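PDB 2PJZ: ABC transporter ATP-binding protein from Sulfolobus tokodaii, which probably binds and hydrolyses ATP as the nucleotide-binding subunit of an ABC transporter, perhaps one for cobalt. Local coordinates for residues 9-14 / 43-48; 138-143 / 165-170; 186-191 / 211-216; 230-235 / 255-260. One frame throughout, in Å; residues are numbered along the deposited sequence. Where two conformers were deposited one is given.

Interaction 1. Residues 9-14 / 43-48; sequences ITLSGK and KTTLLR. With SO4 (sulfate ion), chain C; SO4 (sulfate ion), chain D; SO4 (sulfate ion), chain F.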
loop_
_atom_site.group_PDB
_atom_site.type_symbol
_atom_site.label_atom_id
_atom_site.label_comp_id
_atom_site.label_asym_id
_atom_site.label_seq_id
_atom_site.Cartn_x
_atom_site.Cartn_y
_atom_site.Cartn_z
ATOM N N ILE A 9 2.359 0.457 -16.743
ATOM C CA ILE A 9 2.941 1.739 -16.384
ATOM C C ILE A 9 4.438 1.677 -16.573
ATOM O O ILE A 9 5.061 0.667 -16.262
ATOM C CB ILE A 9 2.653 2.169 -14.920
ATOM C CG1 ILE A 9 1.280 1.680 -14.425
ATOM C CG2 ILE A 9 2.803 3.686 -14.810
ATOM C CD1 ILE A 9 1.018 1.909 -12.961
ATOM N N THR A 10 5.008 2.750 -17.106
ATOM C CA THR A 10 6.466 2.799 -17.305
ATOM C C THR A 10 7.154 3.126 -16.006
ATOM O O THR A 10 6.815 4.124 -15.339
ATOM C CB THR A 10 6.825 3.826 -18.356
ATOM O OG1 THR A 10 6.251 3.408 -19.604
ATOM C CG2 THR A 10 8.359 3.995 -18.501
ATOM N N LEU A 11 8.116 2.291 -15.632
ATOM C CA LEU A 11 8.857 2.545 -14.395
ATOM C C LEU A 11 10.146 3.276 -14.631
ATOM O O LEU A 11 10.588 4.026 -13.759
ATOM C CB LEU A 11 9.172 1.206 -13.683
ATOM C CG LEU A 11 7.967 0.343 -13.298
ATOM C CD1 LEU A 11 8.420 -0.884 -12.456
ATOM C CD2 LEU A 11 6.946 1.214 -12.503
ATOM N N SER A 12 10.814 2.995 -15.742
ATOM C CA SER A 12 12.027 3.734 -16.056
ATOM C C SER A 12 12.307 3.828 -17.542
ATOM O O SER A 12 11.869 2.980 -18.317
ATOM C CB SER A 12 13.238 3.157 -15.309
ATOM O OG SER A 12 13.306 1.778 -15.452
ATOM N N GLY A 13 13.120 4.815 -17.930
ATOM C CA GLY A 13 13.528 4.882 -19.324
ATOM C C GLY A 13 12.464 5.549 -20.185
ATOM O O GLY A 13 11.565 6.244 -19.667
ATOM N N LYS A 14 12.569 5.394 -21.501
ATOM C CA LYS A 14 11.563 6.030 -22.401
ATOM C C LYS A 14 11.486 5.265 -23.703
ATOM O O LYS A 14 12.466 4.624 -24.112
ATOM C CB LYS A 14 11.973 7.492 -22.696
ATOM C CG LYS A 14 13.182 7.615 -23.628
ATOM C CD LYS A 14 13.586 9.106 -23.869
ATOM C CE LYS A 14 14.659 9.205 -24.980
ATOM N NZ LYS A 14 15.836 8.416 -24.646
ATOM N N LYS A 43 5.420 -0.641 -6.923
ATOM C CA LYS A 43 4.243 -0.612 -6.022
ATOM C C LYS A 43 3.680 0.795 -5.877
ATOM O O LYS A 43 2.472 0.991 -6.020
ATOM C CB LYS A 43 4.570 -1.157 -4.604
ATOM C CG LYS A 43 5.192 -2.495 -4.552
ATOM C CD LYS A 43 5.466 -2.934 -3.083
ATOM C CE LYS A 43 6.174 -1.872 -2.246
ATOM N NZ LYS A 43 7.595 -1.692 -2.664
ATOM N N THR A 44 4.549 1.770 -5.604
ATOM C CA THR A 44 4.135 3.120 -5.342
ATOM C C THR A 44 3.580 3.746 -6.631
ATOM O O THR A 44 2.583 4.468 -6.592
ATOM C CB THR A 44 5.283 3.994 -4.767
ATOM O OG1 THR A 44 5.678 3.470 -3.506
ATOM C CG2 THR A 44 4.837 5.466 -4.592
ATOM N N THR A 45 4.228 3.441 -7.755
ATOM C CA THR A 45 3.759 3.890 -9.063
ATOM C C THR A 45 2.339 3.380 -9.338
ATOM O O THR A 45 1.511 4.108 -9.866
ATOM C CB THR A 45 4.728 3.474 -10.196
ATOM O OG1 THR A 45 5.980 4.136 -9.973
ATOM C CG2 THR A 45 4.203 3.926 -11.526
ATOM N N LEU A 46 2.065 2.142 -8.971
ATOM C CA LEU A 46 0.707 1.587 -9.128
ATOM C C LEU A 46 -0.328 2.365 -8.312
ATOM O O LEU A 46 -1.388 2.737 -8.821
ATOM C CB LEU A 46 0.717 0.113 -8.724
ATOM C CG LEU A 46 -0.090 -0.972 -9.432
ATOM C CD1 LEU A 46 0.009 -0.863 -10.934
ATOM C CD2 LEU A 46 0.509 -2.331 -8.979
ATOM N N LEU A 47 0.004 2.671 -7.060
ATOM C CA LEU A 47 -0.873 3.484 -6.238
ATOM C C LEU A 47 -1.066 4.882 -6.786
ATOM O O LEU A 47 -2.165 5.436 -6.700
ATOM C CB LEU A 47 -0.295 3.564 -4.820
ATOM C CG LEU A 47 -1.212 3.334 -3.627
ATOM C CD1 LEU A 47 -2.298 2.197 -3.791
ATOM C CD2 LEU A 47 -0.306 3.036 -2.421
ATOM N N ARG A 48 -0.005 5.474 -7.338
ATOM C CA ARG A 48 -0.127 6.803 -7.923
ATOM C C ARG A 48 -1.124 6.775 -9.105
ATOM O O ARG A 48 -1.969 7.653 -9.223
ATOM C CB ARG A 48 1.257 7.354 -8.323
ATOM C CG ARG A 48 2.087 7.877 -7.122
ATOM C CD ARG A 48 3.541 8.217 -7.496
ATOM N NE ARG A 48 3.637 9.420 -8.314
ATOM C CZ ARG A 48 4.669 9.743 -9.092
ATOM N NH1 ARG A 48 5.730 8.950 -9.198
ATOM N NH2 ARG A 48 4.637 10.877 -9.772
HETATM S S SO4 C . 8.381 0.562 -5.234
HETATM O O1 SO4 C . 8.678 1.014 -6.620
HETATM O O2 SO4 C . 7.367 1.468 -4.666
HETATM O O3 SO4 C . 7.852 -0.790 -5.187
HETATM O O4 SO4 C . 9.548 0.696 -4.391
HETATM S S SO4 D . 17.586 10.818 -27.299
HETATM O O1 SO4 D . 18.925 11.024 -27.861
HETATM O O2 SO4 D . 17.331 11.814 -26.246
HETATM O O3 SO4 D . 16.603 10.930 -28.378
HETATM O O4 SO4 D . 17.541 9.467 -26.721
HETATM S S SO4 F . 2.543 1.532 -21.094
HETATM O O1 SO4 F . 3.982 1.153 -20.732
HETATM O O2 SO4 F . 2.266 2.360 -22.351
HETATM O O3 SO4 F . 1.758 0.293 -21.257
HETATM O O4 SO4 F . 2.014 2.247 -19.916
#

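Interaction 2. Residues 138-143 / 165-170; sequences RTSLAL and HVISRY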
loop_
_atom_site.group_PDB
_atom_site.type_symbol
_atom_site.label_atom_id
_atom_site.label_comp_id
_atom_site.label_asym_id
_atom_site.label_seq_id
_atom_site.Cartn_x
_atom_site.Cartn_y
_atom_site.Cartn_z
ATOM N N ARG A 138 0.256 12.137 7.064
ATOM C CA ARG A 138 -0.435 11.855 5.795
ATOM C C ARG A 138 -1.413 10.667 5.892
ATOM O O ARG A 138 -2.536 10.706 5.342
ATOM C CB ARG A 138 0.601 11.645 4.667
ATOM C CG ARG A 138 1.216 12.978 4.178
ATOM C CD ARG A 138 2.233 12.754 3.024
ATOM N NE ARG A 138 3.524 12.233 3.496
ATOM C CZ ARG A 138 3.959 10.986 3.320
ATOM N NH1 ARG A 138 3.238 10.077 2.654
ATOM N NH2 ARG A 138 5.152 10.644 3.797
ATOM N N THR A 139 -1.011 9.618 6.594
ATOM C CA THR A 139 -1.926 8.492 6.838
ATOM C C THR A 139 -3.133 8.943 7.689
ATOM O O THR A 139 -4.288 8.593 7.405
ATOM C CB THR A 139 -1.188 7.280 7.456
ATOM O OG1 THR A 139 -0.187 6.815 6.540
ATOM C CG2 THR A 139 -2.165 6.121 7.716
ATOM N N SER A 140 -2.870 9.759 8.703
ATOM C CA SER A 140 -3.928 10.278 9.555
ATOM C C SER A 140 -4.892 11.162 8.746
ATOM O O SER A 140 -6.110 11.033 8.875
ATOM C CB SER A 140 -3.320 11.040 10.752
ATOM O OG SER A 140 -2.605 10.150 11.577
ATOM N N LEU A 141 -4.362 12.037 7.903
ATOM C CA LEU A 141 -5.224 12.823 6.989
ATOM C C LEU A 141 -6.108 11.922 6.084
ATOM O O LEU A 141 -7.312 12.186 5.898
ATOM C CB LEU A 141 -4.368 13.739 6.113
ATOM C CG LEU A 141 -3.706 14.941 6.812
ATOM C CD1 LEU A 141 -2.574 15.454 5.946
ATOM C CD2 LEU A 141 -4.716 16.076 7.105
ATOM N N ALA A 142 -5.496 10.892 5.511
ATOM C CA ALA A 142 -6.246 9.958 4.656
ATOM C C ALA A 142 -7.409 9.305 5.443
ATOM O O ALA A 142 -8.528 9.201 4.938
ATOM C CB ALA A 142 -5.325 8.905 4.080
ATOM N N LEU A 143 -7.133 8.872 6.674
ATOM C CA LEU A 143 -8.114 8.101 7.445
ATOM C C LEU A 143 -9.165 8.938 8.137
ATOM O O LEU A 143 -10.270 8.435 8.420
ATOM C CB LEU A 143 -7.430 7.192 8.473
ATOM C CG LEU A 143 -6.445 6.152 7.912
ATOM C CD1 LEU A 143 -5.779 5.466 9.055
ATOM C CD2 LEU A 143 -7.102 5.117 6.994
ATOM N N HIS A 165 2.174 0.557 15.847
ATOM C CA HIS A 165 1.036 -0.092 16.468
ATOM C C HIS A 165 -0.173 0.803 16.592
ATOM O O HIS A 165 -1.305 0.350 16.378
ATOM C CB HIS A 165 1.450 -0.670 17.825
ATOM C CG HIS A 165 2.106 -2.004 17.696
ATOM N ND1 HIS A 165 3.393 -2.150 17.222
ATOM C CD2 HIS A 165 1.623 -3.255 17.876
ATOM C CE1 HIS A 165 3.694 -3.434 17.167
ATOM N NE2 HIS A 165 2.631 -4.127 17.541
ATOM N N VAL A 166 0.054 2.066 16.927
ATOM C CA VAL A 166 -1.025 3.049 17.001
ATOM C C VAL A 166 -1.669 3.279 15.612
ATOM O O VAL A 166 -2.899 3.188 15.466
ATOM C CB VAL A 166 -0.551 4.372 17.650
ATOM C CG1 VAL A 166 -1.637 5.429 17.560
ATOM C CG2 VAL A 166 -0.207 4.129 19.137
ATOM N N ILE A 167 -0.842 3.523 14.597
ATOM C CA ILE A 167 -1.378 3.793 13.257
ATOM C C ILE A 167 -2.047 2.544 12.650
ATOM O O ILE A 167 -3.013 2.658 11.922
ATOM C CB ILE A 167 -0.311 4.431 12.312
ATOM C CG1 ILE A 167 -0.979 5.167 11.134
ATOM C CG2 ILE A 167 0.686 3.382 11.813
ATOM C CD1 ILE A 167 -1.817 6.344 11.525
ATOM N N SER A 168 -1.545 1.357 12.986
ATOM C CA SER A 168 -2.122 0.103 12.510
ATOM C C SER A 168 -3.542 -0.065 13.033
ATOM O O SER A 168 -4.410 -0.540 12.317
ATOM C CB SER A 168 -1.265 -1.092 12.925
ATOM O OG SER A 168 -1.756 -2.295 12.368
ATOM N N ARG A 169 -3.765 0.329 14.283
ATOM C CA ARG A 169 -5.096 0.281 14.882
ATOM C C ARG A 169 -6.056 1.158 14.067
ATOM O O ARG A 169 -7.175 0.749 13.771
ATOM C CB ARG A 169 -5.056 0.633 16.400
ATOM C CG ARG A 169 -4.431 -0.555 17.238
ATOM C CD ARG A 169 -3.949 -0.309 18.743
ATOM N NE ARG A 169 -3.189 -1.506 19.205
ATOM C CZ ARG A 169 -1.957 -1.513 19.751
ATOM N NH1 ARG A 169 -1.318 -0.372 20.008
ATOM N NH2 ARG A 169 -1.366 -2.674 20.076
ATOM N N TYR A 170 -5.598 2.333 13.640
ATOM C CA TYR A 170 -6.465 3.218 12.831
ATOM C C TYR A 170 -6.666 2.720 11.394
ATOM O O TYR A 170 -7.744 2.873 10.817
ATOM C CB TYR A 170 -5.907 4.635 12.829
ATOM C CG TYR A 170 -6.138 5.357 14.132
ATOM C CD1 TYR A 170 -7.430 5.594 14.594
ATOM C CD2 TYR A 170 -5.064 5.824 14.888
ATOM C CE1 TYR A 170 -7.649 6.261 15.789
ATOM C CE2 TYR A 170 -5.273 6.493 16.091
ATOM C CZ TYR A 170 -6.560 6.703 16.531
ATOM O OH TYR A 170 -6.751 7.377 17.717
#

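Interaction 3. Residues 186-191 / 211-216; sequences DMLNLY and SELLES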
loop_
_atom_site.group_PDB
_atom_site.type_symbol
_atom_site.label_atom_id
_atom_site.label_comp_id
_atom_site.label_asym_id
_atom_site.label_seq_id
_atom_site.Cartn_x
_atom_site.Cartn_y
_atom_site.Cartn_z
ATOM N N ASP A 186 8.157 -7.087 8.577
ATOM C CA ASP A 186 8.016 -7.100 10.037
ATOM C C ASP A 186 6.652 -6.591 10.525
ATOM O O ASP A 186 6.326 -6.680 11.713
ATOM C CB ASP A 186 9.196 -6.350 10.704
ATOM C CG ASP A 186 9.220 -4.835 10.394
ATOM O OD1 ASP A 186 8.347 -4.327 9.651
ATOM O OD2 ASP A 186 10.129 -4.133 10.918
ATOM N N MET A 187 5.848 -6.063 9.599
ATOM C CA MET A 187 4.553 -5.544 9.964
ATOM C C MET A 187 3.390 -6.502 9.707
ATOM O O MET A 187 2.273 -6.271 10.187
ATOM C CB MET A 187 4.299 -4.211 9.259
ATOM C CG MET A 187 3.587 -3.276 10.200
ATOM S SD MET A 187 4.849 -2.698 11.320
ATOM C CE MET A 187 4.085 -2.953 12.933
ATOM N N LEU A 188 3.656 -7.584 8.984
ATOM C CA LEU A 188 2.596 -8.500 8.560
ATOM C C LEU A 188 1.871 -9.209 9.703
ATOM O O LEU A 188 0.719 -9.612 9.535
ATOM C CB LEU A 188 3.129 -9.519 7.559
ATOM C CG LEU A 188 3.568 -8.976 6.193
ATOM C CD1 LEU A 188 4.194 -10.097 5.371
ATOM C CD2 LEU A 188 2.394 -8.323 5.431
ATOM N N ASN A 189 2.546 -9.351 10.858
ATOM C CA ASN A 189 1.990 -10.062 12.008
ATOM C C ASN A 189 0.787 -9.340 12.587
ATOM O O ASN A 189 0.037 -9.904 13.378
ATOM C CB ASN A 189 3.051 -10.210 13.097
ATOM C CG ASN A 189 3.441 -8.879 13.682
ATOM O OD1 ASN A 189 4.398 -8.243 13.227
ATOM N ND2 ASN A 189 2.664 -8.411 14.651
ATOM N N LEU A 190 0.629 -8.074 12.230
ATOM C CA LEU A 190 -0.548 -7.313 12.656
ATOM C C LEU A 190 -1.673 -7.392 11.621
ATOM O O LEU A 190 -2.753 -6.852 11.839
ATOM C CB LEU A 190 -0.177 -5.846 12.901
ATOM C CG LEU A 190 0.567 -5.509 14.203
ATOM C CD1 LEU A 190 0.845 -4.021 14.226
ATOM C CD2 LEU A 190 -0.250 -5.928 15.430
ATOM N N TYR A 191 -1.420 -8.077 10.506
ATOM C CA TYR A 191 -2.375 -8.101 9.401
ATOM C C TYR A 191 -2.752 -9.496 8.947
ATOM O O TYR A 191 -3.043 -9.698 7.777
ATOM C CB TYR A 191 -1.859 -7.243 8.234
ATOM C CG TYR A 191 -1.873 -5.788 8.581
ATOM C CD1 TYR A 191 -2.987 -4.991 8.300
ATOM C CD2 TYR A 191 -0.794 -5.204 9.257
ATOM C CE1 TYR A 191 -3.010 -3.644 8.658
ATOM C CE2 TYR A 191 -0.816 -3.870 9.617
ATOM C CZ TYR A 191 -1.919 -3.093 9.307
ATOM O OH TYR A 191 -1.919 -1.769 9.670
ATOM N N SER A 211 -2.244 -14.616 7.296
ATOM C CA SER A 211 -2.161 -15.587 8.407
ATOM C C SER A 211 -1.394 -16.816 7.953
ATOM O O SER A 211 -0.492 -17.285 8.659
ATOM C CB SER A 211 -3.566 -15.968 8.930
ATOM O OG SER A 211 -3.464 -16.971 9.946
ATOM N N GLU A 212 -1.726 -17.336 6.777
ATOM C CA GLU A 212 -1.102 -18.533 6.248
ATOM C C GLU A 212 0.335 -18.265 5.769
ATOM O O GLU A 212 1.250 -19.074 5.995
ATOM C CB GLU A 212 -1.964 -19.143 5.157
ATOM C CG GLU A 212 -3.435 -19.262 5.653
ATOM C CD GLU A 212 -4.115 -20.565 5.333
ATOM O OE1 GLU A 212 -5.281 -20.524 4.881
ATOM O OE2 GLU A 212 -3.517 -21.632 5.565
ATOM N N LEU A 213 0.527 -17.116 5.119
ATOM C CA LEU A 213 1.876 -16.687 4.729
ATOM C C LEU A 213 2.845 -16.670 5.911
ATOM O O LEU A 213 3.941 -17.204 5.797
ATOM C CB LEU A 213 1.815 -15.296 4.096
ATOM C CG LEU A 213 3.054 -14.718 3.414
ATOM C CD1 LEU A 213 3.537 -15.567 2.265
ATOM C CD2 LEU A 213 2.696 -13.295 2.954
ATOM N N LEU A 214 2.430 -16.074 7.027
ATOM C CA LEU A 214 3.299 -15.848 8.188
ATOM C C LEU A 214 3.823 -17.133 8.819
ATOM O O LEU A 214 4.839 -17.104 9.539
ATOM C CB LEU A 214 2.583 -15.029 9.253
ATOM C CG LEU A 214 2.443 -13.519 9.074
ATOM C CD1 LEU A 214 1.412 -13.002 10.010
ATOM C CD2 LEU A 214 3.768 -12.810 9.311
ATOM N N GLU A 215 3.134 -18.242 8.547
ATOM C CA GLU A 215 3.507 -19.557 9.074
ATOM C C GLU A 215 3.913 -20.494 7.954
ATOM O O GLU A 215 4.017 -21.707 8.151
ATOM C CB GLU A 215 2.364 -20.154 9.939
ATOM C CG GLU A 215 2.080 -19.350 11.225
ATOM C CD GLU A 215 3.313 -19.174 12.131
ATOM O OE1 GLU A 215 4.246 -20.029 12.097
ATOM O OE2 GLU A 215 3.351 -18.176 12.892
ATOM N N SER A 216 4.173 -19.937 6.774
ATOM C CA SER A 216 4.535 -20.734 5.613
ATOM C C SER A 216 6.045 -20.855 5.429
ATOM O O SER A 216 6.824 -20.151 6.086
ATOM C CB SER A 216 3.990 -20.077 4.346
ATOM O OG SER A 216 4.560 -18.777 4.243
#

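Interaction 4. Residues 230-235 / 255-260; sequences LDIMDK and NRIYGI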
loop_
_atom_site.group_PDB
_atom_site.type_symbol
_atom_site.label_atom_id
_atom_site.label_comp_id
_atom_site.label_asym_id
_atom_site.label_seq_id
_atom_site.Cartn_x
_atom_site.Cartn_y
_atom_site.Cartn_z
ATOM N N LEU A 230 4.536 -18.780 -7.187
ATOM C CA LEU A 230 5.005 -17.575 -7.883
ATOM C C LEU A 230 5.834 -17.923 -9.103
ATOM O O LEU A 230 6.761 -18.708 -9.007
ATOM C CB LEU A 230 5.877 -16.728 -6.957
ATOM C CG LEU A 230 5.282 -16.235 -5.640
ATOM C CD1 LEU A 230 6.370 -15.595 -4.829
ATOM C CD2 LEU A 230 4.127 -15.258 -5.914
ATOM N N ASP A 231 5.503 -17.317 -10.241
ATOM C CA ASP A 231 6.332 -17.371 -11.458
ATOM C C ASP A 231 7.343 -16.209 -11.498
ATOM O O ASP A 231 6.932 -15.043 -11.442
ATOM C CB ASP A 231 5.405 -17.335 -12.673
ATOM C CG ASP A 231 4.301 -18.383 -12.595
ATOM O OD1 ASP A 231 4.612 -19.569 -12.345
ATOM O OD2 ASP A 231 3.118 -18.049 -12.780
ATOM N N ILE A 232 8.647 -16.524 -11.558
ATOM C CA ILE A 232 9.756 -15.537 -11.462
ATOM C C ILE A 232 10.956 -15.835 -12.402
ATOM O O ILE A 232 11.527 -16.930 -12.338
ATOM C CB ILE A 232 10.298 -15.448 -10.030
ATOM C CG1 ILE A 232 9.183 -15.074 -9.047
ATOM C CG2 ILE A 232 11.451 -14.445 -9.945
ATOM C CD1 ILE A 232 9.576 -15.183 -7.615
ATOM N N MET A 233 11.379 -14.827 -13.189
ATOM C CA MET A 233 12.172 -14.999 -14.449
ATOM C C MET A 233 11.599 -16.171 -15.251
ATOM O O MET A 233 10.645 -15.985 -16.006
ATOM C CB MET A 233 13.731 -14.954 -14.290
ATOM C CG MET A 233 14.201 -14.698 -12.842
ATOM S SD MET A 233 15.529 -13.472 -12.339
ATOM N N ASP A 234 12.091 -17.380 -15.021
ATOM C CA ASP A 234 11.434 -18.546 -15.608
ATOM C C ASP A 234 10.961 -19.564 -14.573
ATOM O O ASP A 234 10.010 -20.308 -14.819
ATOM C CB ASP A 234 12.332 -19.203 -16.655
ATOM C CG ASP A 234 12.095 -18.643 -18.041
ATOM O OD1 ASP A 234 11.019 -18.023 -18.258
ATOM O OD2 ASP A 234 12.973 -18.822 -18.918
ATOM N N LYS A 235 11.609 -19.552 -13.413
ATOM C CA LYS A 235 11.379 -20.518 -12.360
ATOM C C LYS A 235 10.043 -20.357 -11.624
ATOM O O LYS A 235 9.249 -19.438 -11.887
ATOM C CB LYS A 235 12.533 -20.465 -11.360
ATOM C CG LYS A 235 13.933 -20.359 -11.988
ATOM C CD LYS A 235 15.009 -20.292 -10.909
ATOM C CE LYS A 235 15.736 -21.626 -10.749
ATOM N NZ LYS A 235 17.034 -21.453 -10.015
ATOM N N ASN A 255 13.719 -9.225 -1.386
ATOM C CA ASN A 255 14.688 -9.484 -2.438
ATOM C C ASN A 255 15.259 -10.903 -2.316
ATOM O O ASN A 255 15.717 -11.468 -3.297
ATOM C CB ASN A 255 15.753 -8.366 -2.512
ATOM C CG ASN A 255 15.268 -7.136 -3.321
ATOM O OD1 ASN A 255 15.275 -5.995 -2.828
ATOM N ND2 ASN A 255 14.834 -7.378 -4.563
ATOM N N ARG A 256 15.154 -11.492 -1.141
ATOM C CA ARG A 256 15.637 -12.837 -0.935
ATOM C C ARG A 256 14.821 -13.916 -1.640
ATOM O O ARG A 256 15.291 -15.037 -1.813
ATOM C CB ARG A 256 15.882 -13.082 0.557
ATOM C CG ARG A 256 16.748 -11.942 1.122
ATOM C CD ARG A 256 17.794 -12.360 2.135
ATOM N NE ARG A 256 18.528 -11.174 2.572
ATOM C CZ ARG A 256 18.353 -10.587 3.746
ATOM N NH1 ARG A 256 17.476 -11.089 4.605
ATOM N NH2 ARG A 256 19.065 -9.515 4.082
ATOM N N ILE A 257 13.623 -13.563 -2.114
ATOM C CA ILE A 257 12.879 -14.437 -3.011
ATOM C C ILE A 257 13.669 -14.728 -4.295
ATOM O O ILE A 257 13.651 -15.854 -4.816
ATOM C CB ILE A 257 11.500 -13.836 -3.387
ATOM C CG1 ILE A 257 10.621 -13.659 -2.131
ATOM C CG2 ILE A 257 10.803 -14.703 -4.394
ATOM C CD1 ILE A 257 9.232 -12.965 -2.435
ATOM N N TYR A 258 14.354 -13.715 -4.811
ATOM C CA TYR A 258 15.195 -13.912 -5.991
ATOM C C TYR A 258 16.399 -14.781 -5.634
ATOM O O TYR A 258 16.798 -15.644 -6.404
ATOM C CB TYR A 258 15.688 -12.563 -6.506
ATOM C CG TYR A 258 14.568 -11.669 -6.967
ATOM C CD1 TYR A 258 13.719 -12.076 -7.982
ATOM C CD2 TYR A 258 14.368 -10.406 -6.400
ATOM C CE1 TYR A 258 12.698 -11.261 -8.427
ATOM C CE2 TYR A 258 13.339 -9.583 -6.849
ATOM C CZ TYR A 258 12.515 -10.025 -7.858
ATOM O OH TYR A 258 11.488 -9.244 -8.328
ATOM N N GLY A 259 16.944 -14.527 -4.453
ATOM C CA GLY A 259 18.130 -15.208 -3.935
ATOM C C GLY A 259 17.919 -16.682 -3.673
ATOM O O GLY A 259 18.724 -17.505 -4.116
ATOM N N ILE A 260 16.849 -17.043 -2.963
ATOM C CA ILE A 260 16.625 -18.472 -2.708
ATOM C C ILE A 260 16.651 -19.278 -4.012
ATOM O O ILE A 260 16.969 -20.467 -3.992
ATOM C CB ILE A 260 15.343 -18.801 -1.872
ATOM C CG1 ILE A 260 14.076 -18.638 -2.712
ATOM C CG2 ILE A 260 15.334 -18.001 -0.555
ATOM C CD1 ILE A 260 13.148 -19.829 -2.631
#

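Interaction 1. Residues 9-14 / 43-48
I9 and T45 meet methyl to methyl. I9 CG2 and T45 CG2 come within 3.6 Å as the two side chains slide past each other in opposite directions. In T45, OG1 sits beside the backbone N (chi1 -64°), which leaves CG2 anti to that N and facing the strand. L11 CD2 comes up to the same threonine, 3.9 Å from T45 CB and 4.0 Å from T45 CG2. I9 was modelled in two conformers, which makes its contacts less sure, but in this one CD1 comes 3.6 Å from L46 CD1, the chains crossing at about a right angle. No hydrogen bond crosses the contact. At the first turn of the helix a sulfate, probably from the crystallisation liquor, accepts K43 N on its O3 at 3.0 Å. Its O2 takes T44 N, also at 3.0 Å. K43 bends at chi3 and chi4 to bring NZ to 2.7 Å from sulfate O3. This is consistent with a Walker A P-loop holding a phosphate mimic, a role shared by the backbone N of G40 and G42. In the wider fold, strand 2-11 pairs with strand 17-28, I9 bonding to L21, with a classic beta bulge where L11 and S12 both face F19. Helix 43-50 lies between this antiparallel sheet and strand 177-182, against which K43 and L47 pack.

Interaction 2. Residues 138-143 / 165-170
T139 and I167 meet across two neighbouring helices, crossing obliquely with their aliphatic ends in touch. T139 CG2 lies 3.7 Å from I167 CG1 and nearly as close to I167 CD1. T139 is held at chi1 -62°, which sends its methyl anti to the backbone N and toward the neighbouring helix, while OG1 is turned to polar partners at N79 and V135. A single torsion thus sorts the apolar and polar branches of one residue. I167 answers with CG1 opposite its own backbone N, and the bend at chi2 of 64° carries CD1 across to S140, 3.9 Å from S140 OG. That hydroxyl is hydrogen-bonded back to L136 O, within its own helix, and meets the isoleucine only by van der Waals contact. One turn further on, L143 extends CD1 over the backbone of Y170, 3.7 Å from Y170 O and 3.9 Å from Y170 CB. The tyrosine ring itself leads away, toward E110 and A114 of helix 105-114. The axes of segments 138-143 and 165-170 run almost parallel, 18° apart and 10.9 Å at closest approach. Such pairing of parallel helices is familiar from P-loop NTPases: helix 161-173 makes the beta-alpha-beta crossover between strands 149-153 and 177-182, while helix 131-144, which begins within an LSAGQ sequence consistent with the ABC signature motif, leads into strand 149-153.

Interaction 3. Residues 186-191 / 211-216
L188 and N189 receive the side chain of L214, which inserts both its methyls against the short 3-10 turn. Ahead of them in the chain, D186 and M187 face the other way: the carboxylate of D186 forms a salt bridge with R164, and M187 packs on R164 and F156. L188 is the first to turn to segment 211-216. Its CB stands 3.8 Å from L214 CD2, while its CD1 approaches L213 CD2 more loosely, at 4.3 Å. The second methyl of L214, CD1, reaches the backbone instead, 3.5 Å from L188 O. That carbonyl is already engaged by Y191 N at 2.8 Å, a bond that closes the turn. At N189 the contact is made by the main chain, with CA 3.6 Å from L214 CD1. L214 keeps CG anti to its carbonyl carbon (chi1 -78°), and its two methyls straddle the L188-N189 junction. L190 then points away, onto S168, and the ring of Y191 also ends up away from the contact, edge-to-face with Y194. L188 and L213 both also pack on L36 of the central strand 32-36. The turn comes soon after the end of strand 177-182, the region where ABC ATPases carry the switch (H-loop) histidine; its packing against helix 210-214 joins that loop to the segment leading into the C-terminal antiparallel sheet.

Interaction 4. Residues 230-235 / 255-260
K235 NZ is gripped twice, by a salt bridge to E220 OE2 and a hydrogen bond to I261 O, so this lysine ties a beta hairpin to the chain end just beyond helix 256-260. The hairpin joins strands 228-232 and 235-241 of the C-terminal antiparallel sheet. K235 N reaches I232 O only weakly across its type II' turn, and I232 N bonds back to K235 O at 3.0 Å; M233 occupies the corner with a positive phi of 42°. Across the contact, I232 divides its two branches between neighbours on the helix. With CG1 beside the backbone N (chi1 -58°), CG2 is the branch left anti to it, and it comes to the edge of the Y258 ring, near its plane, with Y258 CE1 3.7 Å away. The longer arm crosses I257 at about a right angle. I257 also rests on F198 of the central sheet, as does L230, while Y258 lies on V200 and P38. Packing is tightest where I232 CD1 meets I257 CG2, at 3.5 Å.

How the interactions relate
The four contacts join different parts of the fold, and only interaction 1 includes part of the probable nucleotide site. Interactions 2 and 3 touch directly: S168 OG and Y191 OH probably share a hydrogen bond at 2.8 Å, and H165 NE2 packs on L190 CD1 at 3.8 Å. Interaction 1, which includes K43 and T44 of the probable P-loop with its bound sulfate, lies on the opposite side of the chain's centre from both, its centre about 25 Å from that of interaction 2. Interaction 4 stays about 9 Å from interaction 1 at the nearest atoms, yet both reach P38, through Y258 and N255 on one side and a weak bond from K43 NZ on the other. Interactions 2 and 4 are farthest apart, with centres about 33 Å from each other.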